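Local coordinates for RNA-binding protein Unr (Drosophila melanogaster, PDB 4QQB) that binds RNA through its cold-shock domains, regulates dosage compensation in both sexes and cooperates with Sex-lethal to prevent translation of msl-2 transcripts, at residues I10-L14 against H43-G47; R29-H33 against P63-V68; R6-I10 against I21-R26. One frame throughout, in Å; residues are numbered along the deposited sequence.

Interaction 1. Residues I10-L14 against H43-G47. With nucleotides of chain A.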
loop_
_atom_site.group_PDB
_atom_site.type_symbol
_atom_site.label_atom_id
_atom_site.label_comp_id
_atom_site.label_asym_id
_atom_site.label_seq_id
_atom_site.Cartn_x
_atom_site.Cartn_y
_atom_site.Cartn_z
ATOM N N ILE E 10 24.582 -16.981 -13.764
ATOM C CA ILE E 10 24.065 -18.102 -12.978
ATOM C C ILE E 10 23.288 -17.573 -11.776
ATOM O O ILE E 10 23.692 -16.580 -11.161
ATOM C CB ILE E 10 25.202 -19.001 -12.429
ATOM C CG1 ILE E 10 26.361 -19.147 -13.433
ATOM C CG2 ILE E 10 24.655 -20.366 -12.016
ATOM C CD1 ILE E 10 25.988 -19.811 -14.740
ATOM N N ILE E 11 22.199 -18.256 -11.426
ATOM C CA ILE E 11 21.420 -17.922 -10.231
ATOM C C ILE E 11 22.252 -18.182 -8.960
ATOM O O ILE E 11 22.650 -19.307 -8.677
ATOM C CB ILE E 11 20.104 -18.734 -10.155
ATOM C CG1 ILE E 11 19.215 -18.487 -11.387
ATOM C CG2 ILE E 11 19.337 -18.409 -8.879
ATOM C CD1 ILE E 11 18.620 -17.102 -11.478
ATOM N N GLU E 12 22.498 -17.123 -8.202
ATOM C CA GLU E 12 23.337 -17.162 -7.008
ATOM C C GLU E 12 22.537 -17.399 -5.726
ATOM O O GLU E 12 23.005 -18.069 -4.801
ATOM C CB GLU E 12 24.079 -15.829 -6.886
ATOM C CG GLU E 12 25.591 -15.908 -6.991
ATOM C CD GLU E 12 26.275 -15.766 -5.644
ATOM O OE1 GLU E 12 27.314 -15.066 -5.583
ATOM O OE2 GLU E 12 25.763 -16.337 -4.650
ATOM N N LYS E 13 21.351 -16.798 -5.666
ATOM C CA LYS E 13 20.465 -16.900 -4.512
ATOM C C LYS E 13 19.059 -16.479 -4.903
ATOM O O LYS E 13 18.889 -15.606 -5.761
ATOM C CB LYS E 13 20.948 -15.999 -3.373
ATOM C CG LYS E 13 19.964 -15.930 -2.214
ATOM C CD LYS E 13 20.595 -15.481 -0.911
ATOM C CE LYS E 13 19.756 -15.952 0.267
ATOM N NZ LYS E 13 20.425 -15.660 1.562
ATOM N N LEU E 14 18.063 -17.088 -4.257
ATOM C CA LEU E 14 16.661 -16.749 -4.481
ATOM C C LEU E 14 15.918 -16.440 -3.185
ATOM O O LEU E 14 16.127 -17.097 -2.165
ATOM C CB LEU E 14 15.955 -17.900 -5.183
ATOM C CG LEU E 14 16.480 -18.251 -6.570
ATOM C CD1 LEU E 14 15.792 -19.507 -7.072
ATOM C CD2 LEU E 14 16.270 -17.105 -7.547
ATOM N N HIS E 43 9.555 -23.964 -10.480
ATOM C CA HIS E 43 10.754 -24.814 -10.539
ATOM C C HIS E 43 11.919 -24.100 -11.233
ATOM O O HIS E 43 12.265 -24.374 -12.377
ATOM C CB HIS E 43 10.461 -26.205 -11.140
ATOM C CG HIS E 43 9.833 -26.179 -12.502
ATOM N ND1 HIS E 43 10.563 -26.354 -13.660
ATOM C CD2 HIS E 43 8.544 -26.029 -12.890
ATOM C CE1 HIS E 43 9.753 -26.299 -14.701
ATOM N NE2 HIS E 43 8.522 -26.101 -14.261
ATOM N N LEU E 44 12.486 -23.149 -10.501
ATOM C CA LEU E 44 13.749 -22.492 -10.829
ATOM C C LEU E 44 14.533 -22.487 -9.522
ATOM O O LEU E 44 13.948 -22.259 -8.463
ATOM C CB LEU E 44 13.487 -21.062 -11.307
ATOM C CG LEU E 44 14.547 -19.971 -11.072
ATOM C CD1 LEU E 44 15.747 -20.141 -11.990
ATOM C CD2 LEU E 44 13.931 -18.591 -11.258
ATOM N N LYS E 45 15.840 -22.739 -9.577
ATOM C CA LYS E 45 16.640 -22.796 -8.344
ATOM C C LYS E 45 18.122 -22.440 -8.521
ATOM O O LYS E 45 18.607 -22.254 -9.641
ATOM C CB LYS E 45 16.461 -24.164 -7.638
ATOM C CG LYS E 45 17.520 -25.232 -7.907
ATOM C CD LYS E 45 17.549 -25.694 -9.356
ATOM C CE LYS E 45 18.918 -26.255 -9.719
ATOM N NZ LYS E 45 18.959 -26.820 -11.092
ATOM N N ILE E 46 18.821 -22.341 -7.392
ATOM C CA ILE E 46 20.217 -21.928 -7.378
ATOM C C ILE E 46 21.010 -22.798 -8.344
ATOM O O ILE E 46 20.924 -24.022 -8.287
ATOM C CB ILE E 46 20.844 -22.041 -5.969
ATOM C CG1 ILE E 46 20.200 -21.048 -4.996
ATOM C CG2 ILE E 46 22.347 -21.783 -6.032
ATOM C CD1 ILE E 46 20.473 -21.350 -3.537
ATOM N N GLY E 47 21.778 -22.164 -9.224
ATOM C CA GLY E 47 22.602 -22.885 -10.190
ATOM C C GLY E 47 22.067 -22.867 -11.612
ATOM O O GLY E 47 22.830 -23.074 -12.553
ATOM P P G A 14 18.700 -13.566 3.691
ATOM O OP1 G A 14 19.898 -13.365 4.549
ATOM O OP2 G A 14 18.323 -14.938 3.256
ATOM O "O5'" G A 14 17.433 -12.910 4.395
ATOM C "C5'" G A 14 17.532 -12.345 5.709
ATOM C "C4'" G A 14 16.233 -12.531 6.448
ATOM O "O4'" G A 14 15.319 -11.486 6.042
ATOM C "C3'" G A 14 15.541 -13.877 6.238
ATOM O "O3'" G A 14 15.432 -14.686 7.427
ATOM C "C2'" G A 14 14.304 -13.556 5.381
ATOM O "O2'" G A 14 13.109 -14.200 5.771
ATOM C "C1'" G A 14 14.122 -12.044 5.548
ATOM N N9 G A 14 13.787 -11.340 4.313
ATOM C C8 G A 14 14.493 -11.364 3.133
ATOM N N7 G A 14 13.971 -10.605 2.208
ATOM C C5 G A 14 12.866 -10.027 2.819
ATOM C C6 G A 14 11.915 -9.104 2.314
ATOM O O6 G A 14 11.855 -8.597 1.185
ATOM N N1 G A 14 10.956 -8.782 3.269
ATOM C C2 G A 14 10.919 -9.279 4.550
ATOM N N2 G A 14 9.915 -8.845 5.326
ATOM N N3 G A 14 11.804 -10.136 5.035
ATOM C C4 G A 14 12.742 -10.465 4.121
#
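A surface contact joins the end of strand 7-14 to the loop that leads from strand 29-33 into strand 49-56. Residues Leu44 to Gly47 of the loop lean on the strand mainly through apolar atoms. Leu14 points its CD1 at the loop backbone, 3.6 Å from both Leu44 O and Lys45 CA, and meets Leu44 CG at 4.2 Å. Ile11 CG1 packs against Leu44 CD1 at 3.9 Å, and Ile46 CG2 lies 3.6 Å from Ile11 O. One backbone hydrogen bond ties the two, Gly47 N to Ile11 O (3.0 Å). Gly47 has a positive phi of 105°, a conformation that suits glycine. Strand 7-14 is the first of the five-stranded OB-type barrel of the first cold-shock domain (CSD1) of Unr, and a classic beta bulge interrupts it where Glu12 and Lys13 both face Phe20. Past the bulge, Lys13 extends to the RNA, its NZ donating a hydrogen bond to the phosphate oxygen OP2 of G14 of chain A at 2.8 Å.

Interaction 2. Residues R29-H33 against P63-V68. With nucleotides of chain A.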
loop_
_atom_site.group_PDB
_atom_site.type_symbol
_atom_site.label_atom_id
_atom_site.label_comp_id
_atom_site.label_asym_id
_atom_site.label_seq_id
_atom_site.Cartn_x
_atom_site.Cartn_y
_atom_site.Cartn_z
ATOM N N ARG E 29 27.422 -8.994 -9.466
ATOM C CA ARG E 29 26.345 -9.810 -8.912
ATOM C C ARG E 29 25.051 -8.983 -8.867
ATOM O O ARG E 29 24.871 -8.157 -7.972
ATOM C CB ARG E 29 26.741 -10.275 -7.513
ATOM C CG ARG E 29 25.704 -11.116 -6.793
ATOM C CD ARG E 29 26.275 -11.598 -5.471
ATOM N NE ARG E 29 25.335 -12.419 -4.713
ATOM C CZ ARG E 29 24.312 -11.939 -4.012
ATOM N NH1 ARG E 29 24.075 -10.634 -3.964
ATOM N NH2 ARG E 29 23.516 -12.777 -3.356
ATOM N N LEU E 30 24.156 -9.205 -9.830
ATOM C CA LEU E 30 22.984 -8.339 -10.012
ATOM C C LEU E 30 21.734 -8.820 -9.293
ATOM O O LEU E 30 21.496 -10.014 -9.142
ATOM C CB LEU E 30 22.649 -8.173 -11.502
ATOM C CG LEU E 30 23.709 -7.503 -12.385
ATOM C CD1 LEU E 30 23.213 -7.390 -13.818
ATOM C CD2 LEU E 30 24.105 -6.136 -11.846
ATOM N N PHE E 31 20.944 -7.844 -8.863
ATOM C CA PHE E 31 19.601 -8.057 -8.342
ATOM C C PHE E 31 18.649 -8.245 -9.523
ATOM O O PHE E 31 18.881 -7.712 -10.605
ATOM C CB PHE E 31 19.191 -6.824 -7.515
ATOM C CG PHE E 31 17.751 -6.820 -7.077
ATOM C CD1 PHE E 31 16.756 -6.329 -7.913
ATOM C CD2 PHE E 31 17.390 -7.292 -5.822
ATOM C CE1 PHE E 31 15.430 -6.327 -7.512
ATOM C CE2 PHE E 31 16.068 -7.291 -5.417
ATOM C CZ PHE E 31 15.087 -6.807 -6.263
ATOM N N PHE E 32 17.582 -9.004 -9.316
ATOM C CA PHE E 32 16.503 -9.069 -10.297
ATOM C C PHE E 32 15.194 -9.435 -9.620
ATOM O O PHE E 32 15.171 -10.272 -8.721
ATOM C CB PHE E 32 16.830 -10.066 -11.418
ATOM C CG PHE E 32 16.553 -11.501 -11.066
ATOM C CD1 PHE E 32 17.527 -12.282 -10.468
ATOM C CD2 PHE E 32 15.315 -12.073 -11.340
ATOM C CE1 PHE E 32 17.275 -13.607 -10.150
ATOM C CE2 PHE E 32 15.051 -13.392 -11.018
ATOM C CZ PHE E 32 16.034 -14.161 -10.423
ATOM N N HIS E 33 14.111 -8.803 -10.057
ATOM C CA HIS E 33 12.783 -9.075 -9.519
ATOM C C HIS E 33 12.060 -10.085 -10.416
ATOM O O HIS E 33 12.262 -10.101 -11.630
ATOM C CB HIS E 33 11.985 -7.771 -9.418
ATOM C CG HIS E 33 10.723 -7.898 -8.622
ATOM N ND1 HIS E 33 9.479 -7.645 -9.155
ATOM C CD2 HIS E 33 10.513 -8.263 -7.336
ATOM C CE1 HIS E 33 8.556 -7.847 -8.232
ATOM N NE2 HIS E 33 9.158 -8.215 -7.116
ATOM N N PRO E 63 21.981 -0.832 -10.059
ATOM C CA PRO E 63 22.272 -1.790 -11.103
ATOM C C PRO E 63 21.402 -3.038 -10.917
ATOM O O PRO E 63 21.310 -3.571 -9.801
ATOM C CB PRO E 63 23.765 -2.064 -10.910
ATOM C CG PRO E 63 24.024 -1.804 -9.462
ATOM C CD PRO E 63 23.046 -0.755 -9.038
ATOM N N ILE E 64 20.722 -3.444 -11.991
ATOM C CA ILE E 64 19.841 -4.623 -11.976
ATOM C C ILE E 64 19.970 -5.461 -13.245
ATOM O O ILE E 64 20.745 -5.135 -14.136
ATOM C CB ILE E 64 18.357 -4.237 -11.822
ATOM C CG1 ILE E 64 17.897 -3.356 -12.990
ATOM C CG2 ILE E 64 18.129 -3.560 -10.481
ATOM C CD1 ILE E 64 16.428 -3.514 -13.327
ATOM N N ALA E 65 19.207 -6.548 -13.299
ATOM C CA ALA E 65 19.145 -7.413 -14.462
ATOM C C ALA E 65 17.702 -7.490 -14.916
ATOM O O ALA E 65 16.815 -7.829 -14.130
ATOM C CB ALA E 65 19.659 -8.794 -14.114
ATOM N N SER E 66 17.478 -7.188 -16.191
ATOM C CA SER E 66 16.137 -7.059 -16.741
ATOM C C SER E 66 15.897 -8.088 -17.832
ATOM O O SER E 66 16.835 -8.545 -18.493
ATOM C CB SER E 66 15.957 -5.656 -17.319
ATOM O OG SER E 66 16.418 -4.666 -16.412
ATOM N N GLN E 67 14.629 -8.440 -18.020
ATOM C CA GLN E 67 14.237 -9.370 -19.068
ATOM C C GLN E 67 15.051 -10.649 -18.923
ATOM O O GLN E 67 15.870 -10.990 -19.776
ATOM C CB GLN E 67 14.454 -8.724 -20.442
ATOM C CG GLN E 67 13.483 -9.186 -21.516
ATOM C CD GLN E 67 12.214 -8.359 -21.542
ATOM O OE1 GLN E 67 12.036 -7.506 -22.412
ATOM N NE2 GLN E 67 11.331 -8.594 -20.578
ATOM N N VAL E 68 14.836 -11.332 -17.808
ATOM C CA VAL E 68 15.589 -12.538 -17.475
ATOM C C VAL E 68 14.833 -13.776 -17.950
ATOM O O VAL E 68 13.628 -13.900 -17.721
ATOM C CB VAL E 68 15.834 -12.642 -15.955
ATOM C CG1 VAL E 68 16.611 -13.903 -15.615
ATOM C CG2 VAL E 68 16.584 -11.418 -15.452
ATOM P P A A 12 13.551 -3.758 -1.401
ATOM O OP1 A A 12 12.508 -4.273 -0.460
ATOM O OP2 A A 12 13.984 -2.345 -1.320
ATOM O "O5'" A A 12 14.886 -4.624 -1.321
ATOM C "C5'" A A 12 14.928 -5.878 -0.616
ATOM C "C4'" A A 12 16.350 -6.362 -0.515
ATOM O "O4'" A A 12 16.920 -6.399 -1.850
ATOM C "C3'" A A 12 17.284 -5.481 0.317
ATOM O "O3'" A A 12 18.236 -6.261 1.036
ATOM C "C2'" A A 12 17.950 -4.601 -0.738
ATOM O "O2'" A A 12 19.238 -4.133 -0.403
ATOM C "C1'" A A 12 18.067 -5.572 -1.904
ATOM N N9 A A 12 18.112 -4.935 -3.219
ATOM C C8 A A 12 17.075 -4.372 -3.918
ATOM N N7 A A 12 17.421 -3.913 -5.096
ATOM C C5 A A 12 18.777 -4.194 -5.178
ATOM C C6 A A 12 19.734 -3.955 -6.181
ATOM N N6 A A 12 19.458 -3.351 -7.339
ATOM N N1 A A 12 21.000 -4.367 -5.951
ATOM C C2 A A 12 21.277 -4.968 -4.785
ATOM N N3 A A 12 20.465 -5.246 -3.767
ATOM C C4 A A 12 19.214 -4.829 -4.030
ATOM P P C A 11 7.994 -7.044 -3.519
ATOM O OP1 C A 11 6.929 -6.189 -4.077
ATOM O OP2 C A 11 8.374 -8.282 -4.225
ATOM O "O5'" C A 11 9.286 -6.137 -3.302
ATOM C "C5'" C A 11 10.549 -6.718 -2.939
ATOM C "C4'" C A 11 11.682 -5.916 -3.533
ATOM O "O4'" C A 11 11.590 -5.939 -4.985
ATOM C "C3'" C A 11 11.714 -4.442 -3.141
ATOM O "O3'" C A 11 13.053 -4.028 -2.894
ATOM C "C2'" C A 11 11.159 -3.745 -4.378
ATOM O "O2'" C A 11 11.582 -2.404 -4.491
ATOM C "C1'" C A 11 11.732 -4.624 -5.483
ATOM N N1 C A 11 11.017 -4.528 -6.767
ATOM C C2 C A 11 11.692 -4.049 -7.901
ATOM O O2 C A 11 12.880 -3.706 -7.796
ATOM N N3 C A 11 11.032 -3.967 -9.077
ATOM C C4 C A 11 9.753 -4.347 -9.152
ATOM N N4 C A 11 9.140 -4.250 -10.333
ATOM C C5 C A 11 9.044 -4.836 -8.015
ATOM C C6 C A 11 9.710 -4.915 -6.856
ATOM P P C A 13 17.910 -6.788 2.520
ATOM O OP1 C A 13 16.455 -6.618 2.779
ATOM O OP2 C A 13 18.885 -6.167 3.444
ATOM O "O5'" C A 13 18.258 -8.341 2.428
ATOM C "C5'" C A 13 17.247 -9.328 2.149
ATOM C "C4'" C A 13 17.874 -10.596 1.614
ATOM O "O4'" C A 13 18.560 -10.320 0.357
ATOM C "C3'" C A 13 18.915 -11.248 2.516
ATOM O "O3'" C A 13 18.874 -12.663 2.391
ATOM C "C2'" C A 13 20.224 -10.711 1.956
ATOM O "O2'" C A 13 21.353 -11.501 2.262
ATOM C "C1'" C A 13 19.917 -10.707 0.463
ATOM N N1 C A 13 20.738 -9.747 -0.287
ATOM C C2 C A 13 21.786 -10.220 -1.083
ATOM O O2 C A 13 21.983 -11.443 -1.153
ATOM N N3 C A 13 22.550 -9.334 -1.764
ATOM C C4 C A 13 22.304 -8.026 -1.664
ATOM N N4 C A 13 23.081 -7.188 -2.352
ATOM C C5 C A 13 21.249 -7.518 -0.854
ATOM C C6 C A 13 20.501 -8.405 -0.185
#
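Strands 29-33 and 63-66 cross at 57°, their axes approaching to 4.6 Å, so that side chains interlock on both flanks of a short backbone meeting. The hydrogen bond Ala65 N to Phe31 O (3.0 Å) fixes the crossing point, and Ile64 CA lies 3.5 Å from that same oxygen in a CA-H...O contact. On the core side the small Ala65 leaves a hollow that the larger residues fill. Leu30 enters it with CD1 3.8 Å from Ala65 CB and 3.4 Å from Ile64 O, while its CD2 rests on Pro63 CB at 4.2 Å. Phe32 CB fits beside it, 4.1 Å from Ala65 CB and 4.3 Å from Val68 CG2, which the corner at Gln67 brings back toward strand 29-33. On the RNA side, Phe31 CD1 meets Ile64 CG2 at 4.0 Å. Here A12 of chain A lies over one face of the Phe31 ring and donates a hydrogen bond from N6 to Pro63 O (3.1 Å). Leu30 to His33 belong to the RNP2 motif of cold-shock domains; His33 NE2 donates a hydrogen bond to OP2 of C11 of chain A (3.0 Å), and Arg29, just before the motif, donates from NH1 and NH2 to N3 and O2 of C13 of chain A (3.0 Å each). The contact closes the OB-type barrel: strand 29-33 is hydrogen-bonded to strand 18-23, strand 63-66 to strand 49-56, and Phe52 of the latter packs on Leu30 and Val68 inside.

Interaction 3. Residues R6-I10 against I21-R26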
loop_
_atom_site.group_PDB
_atom_site.type_symbol
_atom_site.label_atom_id
_atom_site.label_comp_id
_atom_site.label_asym_id
_atom_site.label_seq_id
_atom_site.Cartn_x
_atom_site.Cartn_y
_atom_site.Cartn_z
ATOM N N ARG E 6 22.077 -8.574 -24.782
ATOM C CA ARG E 6 21.872 -9.618 -23.772
ATOM C C ARG E 6 23.193 -10.267 -23.348
ATOM O O ARG E 6 24.119 -10.380 -24.145
ATOM C CB ARG E 6 20.938 -10.698 -24.319
ATOM C CG ARG E 6 19.621 -10.174 -24.868
ATOM C CD ARG E 6 18.512 -10.217 -23.836
ATOM N NE ARG E 6 18.039 -11.583 -23.603
ATOM C CZ ARG E 6 16.901 -11.907 -22.985
ATOM N NH1 ARG E 6 16.081 -10.969 -22.526
ATOM N NH2 ARG E 6 16.575 -13.184 -22.826
ATOM N N GLU E 7 23.270 -10.687 -22.087
ATOM C CA GLU E 7 24.417 -11.444 -21.581
ATOM C C GLU E 7 23.945 -12.579 -20.657
ATOM O O GLU E 7 22.737 -12.782 -20.489
ATOM C CB GLU E 7 25.436 -10.515 -20.897
ATOM C CG GLU E 7 24.910 -9.660 -19.752
ATOM C CD GLU E 7 26.026 -9.147 -18.845
ATOM O OE1 GLU E 7 26.830 -9.978 -18.355
ATOM O OE2 GLU E 7 26.097 -7.919 -18.611
ATOM N N THR E 8 24.890 -13.321 -20.080
ATOM C CA THR E 8 24.571 -14.546 -19.345
ATOM C C THR E 8 25.085 -14.547 -17.906
ATOM O O THR E 8 26.036 -13.830 -17.557
ATOM C CB THR E 8 25.160 -15.779 -20.050
ATOM O OG1 THR E 8 26.585 -15.776 -19.914
ATOM C CG2 THR E 8 24.797 -15.783 -21.526
ATOM N N GLY E 9 24.449 -15.380 -17.087
ATOM C CA GLY E 9 24.807 -15.516 -15.675
ATOM C C GLY E 9 24.174 -16.728 -15.007
ATOM O O GLY E 9 23.339 -17.419 -15.601
ATOM N N ILE E 10 24.582 -16.981 -13.764
ATOM C CA ILE E 10 24.065 -18.102 -12.978
ATOM C C ILE E 10 23.288 -17.573 -11.776
ATOM O O ILE E 10 23.692 -16.580 -11.161
ATOM C CB ILE E 10 25.202 -19.001 -12.429
ATOM C CG1 ILE E 10 26.361 -19.147 -13.433
ATOM C CG2 ILE E 10 24.655 -20.366 -12.016
ATOM C CD1 ILE E 10 25.988 -19.811 -14.740
ATOM N N ILE E 21 22.112 -12.810 -9.283
ATOM C CA ILE E 21 22.706 -13.491 -10.417
ATOM C C ILE E 21 24.196 -13.189 -10.501
ATOM O O ILE E 21 24.583 -12.020 -10.513
ATOM C CB ILE E 21 22.034 -13.014 -11.718
ATOM C CG1 ILE E 21 20.662 -13.670 -11.865
ATOM C CG2 ILE E 21 22.907 -13.322 -12.928
ATOM C CD1 ILE E 21 19.825 -13.091 -12.987
ATOM N N GLN E 22 25.027 -14.229 -10.568
ATOM C CA GLN E 22 26.440 -14.031 -10.885
ATOM C C GLN E 22 26.562 -13.930 -12.390
ATOM O O GLN E 22 26.156 -14.842 -13.111
ATOM C CB GLN E 22 27.339 -15.152 -10.345
ATOM C CG GLN E 22 28.177 -14.762 -9.126
ATOM C CD GLN E 22 29.104 -13.575 -9.360
ATOM O OE1 GLN E 22 29.482 -12.874 -8.414
ATOM N NE2 GLN E 22 29.468 -13.337 -10.620
ATOM N N CYS E 23 27.101 -12.806 -12.856
ATOM C CA CYS E 23 27.264 -12.557 -14.284
ATOM C C CYS E 23 28.499 -13.274 -14.804
ATOM O O CYS E 23 29.545 -13.284 -14.152
ATOM C CB CYS E 23 27.388 -11.058 -14.558
ATOM S SG CYS E 23 25.919 -10.088 -14.153
ATOM N N CYS E 24 28.376 -13.870 -15.984
ATOM C CA CYS E 24 29.475 -14.630 -16.566
ATOM C C CYS E 24 30.466 -13.705 -17.251
ATOM O O CYS E 24 31.641 -13.675 -16.886
ATOM C CB CYS E 24 28.942 -15.665 -17.550
ATOM S SG CYS E 24 27.912 -16.912 -16.748
ATOM N N GLU E 25 29.980 -12.938 -18.224
ATOM C CA GLU E 25 30.827 -12.016 -18.992
ATOM C C GLU E 25 30.770 -10.587 -18.437
ATOM O O GLU E 25 30.575 -9.622 -19.172
ATOM C CB GLU E 25 30.456 -12.065 -20.479
ATOM C CG GLU E 25 29.033 -11.642 -20.811
ATOM C CD GLU E 25 28.287 -12.699 -21.600
ATOM O OE1 GLU E 25 28.039 -13.782 -21.029
ATOM O OE2 GLU E 25 27.942 -12.450 -22.777
ATOM N N ARG E 26 30.987 -10.480 -17.128
ATOM C CA ARG E 26 30.889 -9.233 -16.375
ATOM C C ARG E 26 31.179 -9.590 -14.923
ATOM O O ARG E 26 30.598 -10.535 -14.392
ATOM C CB ARG E 26 29.479 -8.636 -16.503
ATOM C CG ARG E 26 29.040 -7.710 -15.367
ATOM C CD ARG E 26 29.220 -6.231 -15.674
ATOM N NE ARG E 26 28.040 -5.686 -16.345
ATOM C CZ ARG E 26 27.891 -5.546 -17.664
ATOM N NH1 ARG E 26 28.853 -5.891 -18.513
ATOM N NH2 ARG E 26 26.761 -5.045 -18.144
#
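Glu7 opens the pairing with its side chain: OE2 lies 3.0 Å from Arg26 NH2 over one face of the guanidinium, a salt bridge that is purely electrostatic, since the oxygen sits well off the guanidinium plane, while CB packs 3.7 Å from Glu25 CD. Thr8 grips the turn beyond the partner strand. Its OG1 donates a hydrogen bond to Glu25 OE1 (2.7 Å), its N makes a weak one to the same Glu25 OE1 (3.3 Å), and its O accepts a nearly straight bond from Cys24 N (2.8 Å). Gly9 faces Cys23 as an antiparallel non-hydrogen-bonded pair with the CA atoms of Gly9 and Cys23 just 4.1 Å apart. A CB on Gly9 would clash with Gln22 O and Ile21 CG2, so the close approach depends on glycine. Ile10 forms the hydrogen-bonded pair with Gln22, by Ile10 N to Gln22 O (2.7 Å) and Gln22 N to Ile10 O (2.8 Å), and lays its CD1 4.0 Å from Cys24 SG. This is the open end of the first beta hairpin of the cold-shock domain. Strand 49-56 bonds the other edge of strand 7-14 at Glu7 and Gly9, Leu30 of strand 29-33 bonds Ile21, and Phe52 packs on Glu7, Ile21 and Cys23.

How the interactions relate
Interaction 2 is the buried one, interaction 1 a surface contact and interaction 3 partly buried. Strand 7-14 serves both 1 and 3, which share Ile10; interaction 3 holds it to its hairpin partner, interaction 1 to a loop. Regular antiparallel ladder bonds and charged side chains dominate interaction 3, whereas 1 and 2 each rest on a single backbone hydrogen bond plus apolar packing. Phe32 links the contacts through the barrel interior, touching Ile11, Leu14 and Ile21, while Leu30 O bonds Ile21 N. Interactions 1 and 2 also carry RNA ligands, a phosphate for the former, bases and a phosphate for the latter; interaction 3 stays about 8 Å from RNA at its nearest atom.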